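Local coordinates for multiple antibiotic resistance protein MarR (Escherichia coli, PDB 1JGS) that represses transcription of the marRAB operon by binding the marO operator, and so regulates genes for antibiotic resistance and oxidative stress, at residues A[31-36]-A[74-78]; A[47-51]-A[90-94]. One frame throughout, in Å; residues are numbered along the deposited sequence.

Contact 1 of 2, residues A[31-36]-A[74-78]. With SAL (2-hydroxybenzoic acid), chain C.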
loop_
_atom_site.group_PDB
_atom_site.type_symbol
_atom_site.label_atom_id
_atom_site.label_comp_id
_atom_site.label_asym_id
_atom_site.label_seq_id
_atom_site.Cartn_x
_atom_site.Cartn_y
_atom_site.Cartn_z
ATOM N N ASP A 31 -20.715 6.044 -3.847
ATOM C CA ASP A 31 -20.700 6.666 -2.525
ATOM C C ASP A 31 -19.868 5.821 -1.546
ATOM O O ASP A 31 -20.365 5.307 -0.540
ATOM C CB ASP A 31 -22.145 6.815 -2.045
ATOM C CG ASP A 31 -22.283 7.745 -0.854
ATOM O OD1 ASP A 31 -23.360 7.734 -0.227
ATOM O OD2 ASP A 31 -21.340 8.485 -0.538
ATOM N N ILE A 32 -18.590 5.672 -1.859
ATOM C CA ILE A 32 -17.691 4.905 -1.015
ATOM C C ILE A 32 -16.267 5.215 -1.411
ATOM O O ILE A 32 -15.995 5.469 -2.587
ATOM C CB ILE A 32 -17.907 3.399 -1.192
ATOM C CG1 ILE A 32 -17.031 2.640 -0.188
ATOM C CG2 ILE A 32 -17.583 2.999 -2.652
ATOM C CD1 ILE A 32 -17.285 1.162 -0.144
ATOM N N THR A 33 -15.356 5.171 -0.442
ATOM C CA THR A 33 -13.953 5.442 -0.718
ATOM C C THR A 33 -13.105 4.157 -0.788
ATOM O O THR A 33 -13.458 3.124 -0.216
ATOM C CB THR A 33 -13.359 6.362 0.346
ATOM O OG1 THR A 33 -13.262 5.647 1.582
ATOM C CG2 THR A 33 -14.259 7.600 0.552
ATOM N N ALA A 34 -11.982 4.239 -1.500
ATOM C CA ALA A 34 -11.065 3.118 -1.658
ATOM C C ALA A 34 -10.725 2.539 -0.293
ATOM O O ALA A 34 -10.762 1.326 -0.097
ATOM C CB ALA A 34 -9.786 3.585 -2.365
ATOM N N ALA A 35 -10.401 3.413 0.656
ATOM C CA ALA A 35 -10.066 2.964 2.000
ATOM C C ALA A 35 -11.223 2.211 2.650
ATOM O O ALA A 35 -11.002 1.179 3.285
ATOM C CB ALA A 35 -9.639 4.147 2.868
ATOM N N GLN A 36 -12.450 2.722 2.501
ATOM C CA GLN A 36 -13.622 2.041 3.070
ATOM C C GLN A 36 -13.755 0.665 2.423
ATOM O O GLN A 36 -14.035 -0.326 3.104
ATOM C CB GLN A 36 -14.909 2.848 2.826
ATOM C CG GLN A 36 -15.075 4.091 3.704
ATOM C CD GLN A 36 -16.251 4.973 3.279
ATOM O OE1 GLN A 36 -17.151 4.538 2.560
ATOM N NE2 GLN A 36 -16.248 6.209 3.735
ATOM N N CYS A 74 -22.292 3.852 10.537
ATOM C CA CYS A 74 -23.300 4.846 10.133
ATOM C C CYS A 74 -23.870 4.505 8.761
ATOM O O CYS A 74 -25.031 4.798 8.467
ATOM C CB CYS A 74 -22.706 6.254 10.054
ATOM S SG CYS A 74 -22.554 7.127 11.607
ATOM N N LYS A 75 -23.051 3.915 7.905
ATOM C CA LYS A 75 -23.529 3.555 6.581
ATOM C C LYS A 75 -24.263 2.212 6.631
ATOM O O LYS A 75 -24.829 1.764 5.626
ATOM C CB LYS A 75 -22.360 3.489 5.598
ATOM C CG LYS A 75 -21.809 4.848 5.206
ATOM C CD LYS A 75 -20.654 4.687 4.214
ATOM C CE LYS A 75 -20.288 6.000 3.541
ATOM N NZ LYS A 75 -19.568 5.768 2.267
ATOM N N GLY A 76 -24.254 1.583 7.806
ATOM C CA GLY A 76 -24.925 0.301 7.966
ATOM C C GLY A 76 -24.180 -0.859 7.315
ATOM O O GLY A 76 -24.767 -1.905 7.032
ATOM N N TRP A 77 -22.879 -0.692 7.080
ATOM C CA TRP A 77 -22.111 -1.747 6.447
ATOM C C TRP A 77 -21.354 -2.630 7.419
ATOM O O TRP A 77 -20.965 -3.737 7.072
ATOM C CB TRP A 77 -21.121 -1.152 5.444
ATOM C CG TRP A 77 -21.751 -0.410 4.312
ATOM C CD1 TRP A 77 -23.052 -0.476 3.914
ATOM C CD2 TRP A 77 -21.109 0.527 3.439
ATOM N NE1 TRP A 77 -23.267 0.366 2.849
ATOM C CE2 TRP A 77 -22.090 0.995 2.536
ATOM C CE3 TRP A 77 -19.803 1.017 3.333
ATOM C CZ2 TRP A 77 -21.810 1.933 1.539
ATOM C CZ3 TRP A 77 -19.518 1.954 2.335
ATOM C CH2 TRP A 77 -20.521 2.402 1.452
ATOM N N VAL A 78 -21.153 -2.150 8.642
ATOM C CA VAL A 78 -20.405 -2.901 9.642
ATOM C C VAL A 78 -21.111 -2.878 10.990
ATOM O O VAL A 78 -21.832 -1.932 11.299
ATOM C CB VAL A 78 -18.984 -2.295 9.798
ATOM C CG1 VAL A 78 -18.269 -2.898 10.987
ATOM C CG2 VAL A 78 -18.180 -2.517 8.517
HETATM C "C1'" SAL C . -13.427 7.424 6.135
HETATM O "O1'" SAL C . -14.447 7.315 5.294
HETATM O "O2'" SAL C . -13.612 7.578 7.376
HETATM C C1 SAL C . -12.086 7.355 5.514
HETATM C C2 SAL C . -10.879 7.459 6.340
HETATM C C3 SAL C . -9.579 7.395 5.754
HETATM C C4 SAL C . -9.423 7.232 4.366
HETATM C C5 SAL C . -10.729 7.121 3.463
HETATM C C6 SAL C . -11.968 7.186 4.095
HETATM O O2 SAL C . -10.925 7.623 7.707
#
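Lys75 spans the gap between the two backbones, whose CA atoms come no nearer than 9.7 Å (Ile32 to Lys75). Its long side chain, fully extended, places NZ between two acceptors, donating to Gln36 OE1 at 2.7 Å and to the main-chain Asp31 O at 3.0 Å. The carboxylate of Asp31 adds a nearby opposite charge, but OD2 stays 4.3 Å from Lys75 NZ, beyond a salt bridge. Alongside, the broad, flat indole of Trp77 reaches across the gap to Ile32 and the main chain of Asp31: CZ3 lies 3.4 Å from Ile32 CD1, and Asp31 O approaches the ring edge, 3.5 Å from CH2 of Trp77.

In the winged helix-turn-helix fold of MarR, this joins the start of helix 34-46 to the turn between helix 62-74 and the wing strand 78-82. Gly76, with positive phi, ends helix 62-74 in a Schellman motif, while Thr33 is the N-cap of helix 34-46, its OG1 accepting from Gln36 N at 3.2 Å. Gln36 suits its place because its amide carries an acceptor and a donor: OE1 receives the lysine, and NE2 donates to the salicylate carboxylate, 2.6 Å from O1' of SAL in chain C.

Contact 2 of 2, residues A[47-51]-A[90-94]. With SAL (2-hydroxybenzoic acid), chain B.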
loop_
_atom_site.group_PDB
_atom_site.type_symbol
_atom_site.label_atom_id
_atom_site.label_comp_id
_atom_site.label_asym_id
_atom_site.label_seq_id
_atom_site.Cartn_x
_atom_site.Cartn_y
_atom_site.Cartn_z
ATOM N N ALA A 47 -14.069 -12.848 8.362
ATOM C CA ALA A 47 -15.393 -13.150 8.921
ATOM C C ALA A 47 -15.691 -12.226 10.099
ATOM O O ALA A 47 -16.669 -11.471 10.091
ATOM C CB ALA A 47 -15.461 -14.598 9.389
ATOM N N CYS A 48 -14.833 -12.315 11.108
ATOM C CA CYS A 48 -14.916 -11.519 12.321
ATOM C C CYS A 48 -13.483 -11.176 12.725
ATOM O O CYS A 48 -12.621 -12.052 12.763
ATOM C CB CYS A 48 -15.562 -12.314 13.458
ATOM S SG CYS A 48 -17.336 -12.556 13.330
ATOM N N ILE A 49 -13.225 -9.915 13.041
ATOM C CA ILE A 49 -11.882 -9.523 13.437
ATOM C C ILE A 49 -11.917 -8.371 14.423
ATOM O O ILE A 49 -12.837 -7.541 14.395
ATOM C CB ILE A 49 -11.044 -9.100 12.216
ATOM C CG1 ILE A 49 -9.626 -8.726 12.663
ATOM C CG2 ILE A 49 -11.726 -7.933 11.503
ATOM C CD1 ILE A 49 -8.680 -8.430 11.523
ATOM N N THR A 50 -10.922 -8.326 15.300
ATOM C CA THR A 50 -10.842 -7.255 16.288
ATOM C C THR A 50 -10.338 -5.975 15.617
ATOM O O THR A 50 -9.615 -6.020 14.614
ATOM C CB THR A 50 -9.892 -7.626 17.436
ATOM O OG1 THR A 50 -8.561 -7.780 16.928
ATOM C CG2 THR A 50 -10.344 -8.919 18.095
ATOM N N PRO A 51 -10.727 -4.811 16.145
ATOM C CA PRO A 51 -10.245 -3.589 15.506
ATOM C C PRO A 51 -8.718 -3.522 15.503
ATOM O O PRO A 51 -8.102 -3.148 14.490
ATOM C CB PRO A 51 -10.893 -2.498 16.337
ATOM C CG PRO A 51 -12.207 -3.120 16.713
ATOM C CD PRO A 51 -11.789 -4.513 17.122
ATOM N N VAL A 90 -14.264 -6.233 21.476
ATOM C CA VAL A 90 -15.306 -6.533 20.512
ATOM C C VAL A 90 -14.714 -6.960 19.193
ATOM O O VAL A 90 -13.503 -6.861 18.972
ATOM C CB VAL A 90 -16.213 -5.310 20.233
ATOM C CG1 VAL A 90 -16.895 -4.880 21.505
ATOM C CG2 VAL A 90 -15.403 -4.171 19.634
ATOM N N LEU A 91 -15.584 -7.443 18.319
ATOM C CA LEU A 91 -15.179 -7.878 17.000
ATOM C C LEU A 91 -16.044 -7.035 16.091
ATOM O O LEU A 91 -17.065 -6.490 16.516
ATOM C CB LEU A 91 -15.508 -9.368 16.767
ATOM C CG LEU A 91 -14.819 -10.490 17.568
ATOM C CD1 LEU A 91 -15.654 -11.747 17.460
ATOM C CD2 LEU A 91 -13.400 -10.760 17.056
ATOM N N VAL A 92 -15.630 -6.912 14.844
ATOM C CA VAL A 92 -16.428 -6.174 13.901
ATOM C C VAL A 92 -16.600 -7.116 12.741
ATOM O O VAL A 92 -15.670 -7.841 12.375
ATOM C CB VAL A 92 -15.735 -4.874 13.428
ATOM C CG1 VAL A 92 -15.577 -3.895 14.619
ATOM C CG2 VAL A 92 -14.389 -5.200 12.805
ATOM N N LYS A 93 -17.806 -7.142 12.193
ATOM C CA LYS A 93 -18.098 -7.984 11.048
ATOM C C LYS A 93 -19.001 -7.158 10.162
ATOM O O LYS A 93 -19.549 -6.135 10.594
ATOM C CB LYS A 93 -18.815 -9.257 11.498
ATOM C CG LYS A 93 -20.231 -9.035 12.002
ATOM C CD LYS A 93 -20.778 -10.298 12.631
ATOM C CE LYS A 93 -22.149 -10.625 12.095
ATOM N NZ LYS A 93 -22.124 -10.854 10.618
ATOM N N LEU A 94 -19.165 -7.594 8.924
ATOM C CA LEU A 94 -20.019 -6.884 7.998
ATOM C C LEU A 94 -21.473 -7.222 8.252
ATOM O O LEU A 94 -21.797 -8.330 8.667
ATOM C CB LEU A 94 -19.680 -7.271 6.565
ATOM C CG LEU A 94 -18.242 -7.050 6.079
ATOM C CD1 LEU A 94 -18.242 -7.186 4.552
ATOM C CD2 LEU A 94 -17.725 -5.649 6.501
HETATM C "C1'" SAL B . -13.381 0.199 18.262
HETATM O "O1'" SAL B . -14.388 -0.387 18.900
HETATM O "O2'" SAL B . -13.590 0.954 17.302
HETATM C C1 SAL B . -12.022 -0.102 18.760
HETATM C C2 SAL B . -10.860 0.495 18.117
HETATM C C3 SAL B . -9.547 0.222 18.569
HETATM C C4 SAL B . -9.328 -0.631 19.648
HETATM C C5 SAL B . -10.570 -1.291 20.366
HETATM C C6 SAL B . -11.838 -0.990 19.881
HETATM O O2 SAL B . -10.966 1.339 17.057
#
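Leu91 lays its isobutyl group over the loop before helix 51-58, with CD2 3.7 Å from Thr50 CG2 and CD1 4.0 Å from Cys48 CB, so a branched apolar side chain can cover two neighbours at once. Beneath it the backbones join through a single antiparallel bridge, the hydrogen-bonded pair Ile49 and Val92: Val92 N donates to Ile49 O at 2.9 Å, and Ile49 N to Val92 O at a longer 3.3 Å. Ile49 O also receives a CA-H...O contact from Leu91 CA at 3.5 Å. Beta-branched residues suit this extended backbone, and here their methyls meet too, Ile49 CG2 lying 4.0 Å from Val92 CG2.

Strand 90-94 belongs to the two-stranded beta wing of the winged helix-turn-helix domain, where it pairs with strand 78-82; the bridge adds the loop after helix 34-46 to its other edge. At the end of that loop Thr50 is the N-cap of helix 51-58, its OG1 bonded to Glu53 N. Pro51, which has no amide hydrogen to offer, fits the first turn of that helix and packs its ring on the strand, with CG 4.0 Å from Val92 CG1 and CD 4.4 Å from Val90 CG2.

Pro51 and Val90 also line a salicylate pocket: Pro51 CB is 3.5 Å from C2 and Val90 CG2 4.0 Å from O1' of SAL in chain B. Two main-chain bonds set the register while apolar side chains pack around them, consistent with the pairing holding Pro51 and Val90 at the pocket, where their closest atoms are carbons in van der Waals contact with the ligand.

From the N terminus, the chain passes 31-36 at the start of helix 34-46 and reaches 47-51 just beyond that helix. After helices 51-58 and 62-74 it arrives at 74-78, closing the loop of contact 1; through strand 78-82 and the wing turn it then comes to 90-94, closing that of contact 2. The segments alternate, so the two loops cross. Contact 1 ties the beginning of helix 34-46 to the entry of the wing, contact 2 the segment after its end to the returning strand. Their centres are 15 Å apart, yet they touch directly: Val78 CG1 packs 3.5 Å from Lys93 O, and Val78 CG2 3.8 Å from Leu94 CD2.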